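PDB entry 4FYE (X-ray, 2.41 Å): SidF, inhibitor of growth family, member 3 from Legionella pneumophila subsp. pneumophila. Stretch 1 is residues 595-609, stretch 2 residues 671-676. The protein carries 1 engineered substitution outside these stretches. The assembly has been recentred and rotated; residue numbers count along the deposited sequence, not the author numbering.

Stretch 1 595-609: RLQHFYNSCAYLTQA
Stretch 2, residues 671-676: EDGLYT

Residues 595-609 form one part of a longer α-helix, with phi/psi near -65/-43 and i to i+4 bonds throughout, from Phe-599 N to Arg-595 O (2.9 Å) through Ala-609 N to Tyr-605 O (3.1 Å). Residues 671-676 have no regular secondary structure: Glu-671 (-54/-35) and Asp-672 (-95/-32) lead into Gly-673 at 71/12, after which Leu-674 (-104/140) and Tyr-675 (-77/119) are extended and Thr-676 is at -98/-16. The register is set by two CA-CA approaches, Gln-597 to Leu-674 at 6.1 Å and Asn-601 to Tyr-675 at 6.0 Å, so one loop step matches one helical turn and both chains advance in the same sense.

Three hydrogen bonds tie helix side chains to loop backbone. Gln-597 (m, t, chi3 -36°) donates NE2 to Asp-672 O at 2.8 Å and 159°. Asn-601 (chi1 m, chi2 -29°) uses both ends of its amide: ND2 donates to Gly-673 O (3.0 Å, 164°), while OD1 accepts from Tyr-675 N (2.7 Å, 149°), bracketing Leu-674. Positive phi favours glycine at 673, and an ideal CB there would lie 2.2 Å from Gln-597 NE2, a clash.

The apolar contacts follow the same register. Leu-674 (m, t) places CD2 3.8 Å from Tyr-600 CD1, and its CD1 lies over one face of that ring; Tyr-600 is t with chi2 -86°. Tyr-675 (chi1 t, chi2 82°) points toward the helix and has the largest covered area, 129 of the 461 Å² buried in total. Its ring edge meets Ala-604, CB to Tyr-675 CD2 at 3.8 Å, and Gln-608 (m, m), CG to Tyr-675 CE2 at 4.2 Å. Over one face sits Tyr-605 CE1, 3.4 Å from Tyr-675 CD1. With Tyr-605 at chi1 m and chi2 -50°, the ring centroids of Tyr-605 and Tyr-675 are 4.5 Å apart and their planes oblique at 46°.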

# COMPACT_ATOMS: atom_id res chain seq x y z
N ARG A 595 -4.96 24.99 8.92
CA ARG A 595 -3.79 25.23 9.72
C ARG A 595 -4.03 24.54 11.04
O ARG A 595 -3.15 23.86 11.56
CB ARG A 595 -3.58 26.75 9.95
CG ARG A 595 -2.95 27.53 8.80
CD ARG A 595 -3.30 29.02 8.94
NE ARG A 595 -2.87 29.88 7.84
CZ ARG A 595 -3.14 29.69 6.54
NH1 ARG A 595 -3.81 28.62 6.14
NH2 ARG A 595 -2.71 30.57 5.64
N LEU A 596 -5.22 24.71 11.59
CA LEU A 596 -5.45 24.32 12.98
C LEU A 596 -5.57 22.81 13.17
O LEU A 596 -5.25 22.28 14.23
CB LEU A 596 -6.69 25.03 13.52
CG LEU A 596 -6.46 26.47 14.01
CD1 LEU A 596 -5.59 27.26 13.05
CD2 LEU A 596 -7.77 27.21 14.25
N GLN A 597 -6.01 22.14 12.11
CA GLN A 597 -6.19 20.69 12.10
C GLN A 597 -4.87 20.04 11.81
O GLN A 597 -4.48 19.09 12.48
CB GLN A 597 -7.22 20.30 11.03
CG GLN A 597 -8.59 20.94 11.24
CD GLN A 597 -9.50 20.77 10.04
OE1 GLN A 597 -9.04 20.81 8.89
NE2 GLN A 597 -10.80 20.56 10.29
N HIS A 598 -4.17 20.57 10.81
CA HIS A 598 -2.82 20.11 10.53
C HIS A 598 -1.99 20.17 11.76
O HIS A 598 -1.39 19.17 12.13
CB HIS A 598 -2.13 20.91 9.43
CG HIS A 598 -0.67 20.54 9.23
ND1 HIS A 598 -0.28 19.32 8.75
CD2 HIS A 598 0.51 21.26 9.49
CE1 HIS A 598 1.07 19.28 8.69
NE2 HIS A 598 1.56 20.46 9.15
N PHE A 599 -1.93 21.32 12.42
CA PHE A 599 -1.07 21.42 13.62
C PHE A 599 -1.43 20.40 14.70
O PHE A 599 -0.59 19.66 15.24
CB PHE A 599 -1.09 22.84 14.22
CG PHE A 599 -0.16 23.02 15.39
CD1 PHE A 599 -0.54 22.64 16.68
CD2 PHE A 599 1.11 23.58 15.21
CE1 PHE A 599 0.32 22.82 17.76
CE2 PHE A 599 1.97 23.75 16.30
CZ PHE A 599 1.57 23.37 17.57
N TYR A 600 -2.70 20.40 15.06
CA TYR A 600 -3.17 19.52 16.09
C TYR A 600 -3.05 18.02 15.75
O TYR A 600 -2.78 17.19 16.63
CB TYR A 600 -4.62 19.83 16.35
CG TYR A 600 -5.16 18.93 17.39
CD1 TYR A 600 -5.67 17.66 17.06
CD2 TYR A 600 -5.09 19.31 18.72
CE1 TYR A 600 -6.14 16.81 18.05
CE2 TYR A 600 -5.55 18.47 19.73
CZ TYR A 600 -6.08 17.24 19.39
OH TYR A 600 -6.52 16.44 20.40
N ASN A 601 -3.31 17.67 14.50
CA ASN A 601 -3.33 16.26 14.18
C ASN A 601 -1.93 15.66 14.18
O ASN A 601 -1.74 14.58 14.71
CB ASN A 601 -4.14 15.98 12.90
CG ASN A 601 -5.64 15.95 13.17
OD1 ASN A 601 -6.11 15.60 14.29
ND2 ASN A 601 -6.42 16.30 12.16
N SER A 602 -0.98 16.41 13.61
CA SER A 602 0.44 16.17 13.72
C SER A 602 0.81 15.89 15.15
O SER A 602 1.39 14.86 15.44
CB SER A 602 1.19 17.42 13.31
OG SER A 602 1.16 17.61 11.91
N CYS A 603 0.49 16.81 16.06
CA CYS A 603 0.81 16.57 17.45
C CYS A 603 0.12 15.32 17.99
O CYS A 603 0.74 14.52 18.71
CB CYS A 603 0.41 17.77 18.30
SG CYS A 603 1.33 19.21 17.80
N ALA A 604 -1.16 15.13 17.64
CA ALA A 604 -1.90 14.03 18.22
C ALA A 604 -1.34 12.74 17.73
O ALA A 604 -1.12 11.85 18.53
CB ALA A 604 -3.40 14.12 17.97
N TYR A 605 -1.04 12.63 16.43
CA TYR A 605 -0.48 11.38 15.91
C TYR A 605 0.86 11.07 16.56
O TYR A 605 1.09 9.96 17.03
CB TYR A 605 -0.36 11.38 14.40
CG TYR A 605 -1.71 11.31 13.69
CD1 TYR A 605 -2.66 10.33 14.03
CD2 TYR A 605 -2.02 12.19 12.65
CE1 TYR A 605 -3.87 10.27 13.37
CE2 TYR A 605 -3.24 12.17 11.99
CZ TYR A 605 -4.16 11.22 12.35
OH TYR A 605 -5.35 11.19 11.69
N LEU A 606 1.74 12.06 16.63
CA LEU A 606 3.03 11.78 17.23
C LEU A 606 2.92 11.30 18.70
O LEU A 606 3.43 10.26 19.07
CB LEU A 606 3.88 13.03 17.18
CG LEU A 606 5.40 12.86 17.02
CD1 LEU A 606 6.08 13.93 17.89
CD2 LEU A 606 5.97 11.46 17.27
N THR A 607 2.24 12.06 19.54
CA THR A 607 2.29 11.69 20.94
C THR A 607 1.68 10.32 21.20
O THR A 607 2.06 9.63 22.12
CB THR A 607 1.58 12.72 21.80
OG1 THR A 607 0.24 12.86 21.33
CG2 THR A 607 2.28 14.03 21.65
N GLN A 608 0.76 9.91 20.36
CA GLN A 608 0.13 8.63 20.57
C GLN A 608 1.03 7.52 20.14
O GLN A 608 1.01 6.45 20.73
CB GLN A 608 -1.17 8.53 19.82
CG GLN A 608 -2.13 9.62 20.18
CD GLN A 608 -2.73 9.40 21.55
OE1 GLN A 608 -3.28 8.32 21.81
NE2 GLN A 608 -2.64 10.43 22.43
N ALA A 609 1.86 7.79 19.13
CA ALA A 609 2.84 6.83 18.71
C ALA A 609 3.94 6.67 19.77
O ALA A 609 4.40 5.55 20.09
CB ALA A 609 3.38 7.21 17.37
N GLU A 671 -17.00 16.80 13.57
CA GLU A 671 -17.31 18.24 13.72
C GLU A 671 -16.06 19.08 13.54
O GLU A 671 -16.09 20.17 12.99
CB GLU A 671 -17.92 18.55 15.10
CG GLU A 671 -19.24 17.84 15.42
CD GLU A 671 -20.22 17.80 14.24
OE1 GLU A 671 -21.33 18.37 14.34
OE2 GLU A 671 -19.89 17.18 13.20
N ASP A 672 -14.95 18.53 14.01
CA ASP A 672 -13.67 19.20 14.18
C ASP A 672 -12.71 19.02 13.03
O ASP A 672 -11.88 19.89 12.79
CB ASP A 672 -12.98 18.54 15.37
CG ASP A 672 -13.13 19.31 16.60
OD1 ASP A 672 -13.42 20.50 16.41
OD2 ASP A 672 -12.99 18.78 17.73
N GLY A 673 -12.77 17.87 12.35
CA GLY A 673 -11.63 17.37 11.59
C GLY A 673 -10.50 16.88 12.51
O GLY A 673 -9.39 16.65 12.06
N LEU A 674 -10.75 16.73 13.80
CA LEU A 674 -9.67 16.44 14.75
C LEU A 674 -9.57 14.99 15.25
O LEU A 674 -10.58 14.33 15.58
CB LEU A 674 -9.78 17.38 15.95
CG LEU A 674 -9.63 18.89 15.73
CD1 LEU A 674 -9.69 19.54 17.11
CD2 LEU A 674 -8.35 19.29 15.00
N TYR A 675 -8.35 14.51 15.37
CA TYR A 675 -8.17 13.10 15.67
C TYR A 675 -8.42 12.73 17.15
O TYR A 675 -7.69 13.21 18.01
CB TYR A 675 -6.78 12.67 15.22
CG TYR A 675 -6.37 11.32 15.71
CD1 TYR A 675 -6.81 10.16 15.03
CD2 TYR A 675 -5.54 11.18 16.82
CE1 TYR A 675 -6.44 8.92 15.47
CE2 TYR A 675 -5.17 9.92 17.28
CZ TYR A 675 -5.62 8.81 16.59
OH TYR A 675 -5.28 7.55 17.00
N THR A 676 -9.40 11.86 17.42
CA THR A 676 -9.74 11.36 18.79
C THR A 676 -9.16 9.98 19.15
O THR A 676 -9.13 9.60 20.32
CB THR A 676 -11.27 11.22 18.99
OG1 THR A 676 -11.82 10.19 18.11
CG2 THR A 676 -11.94 12.54 18.76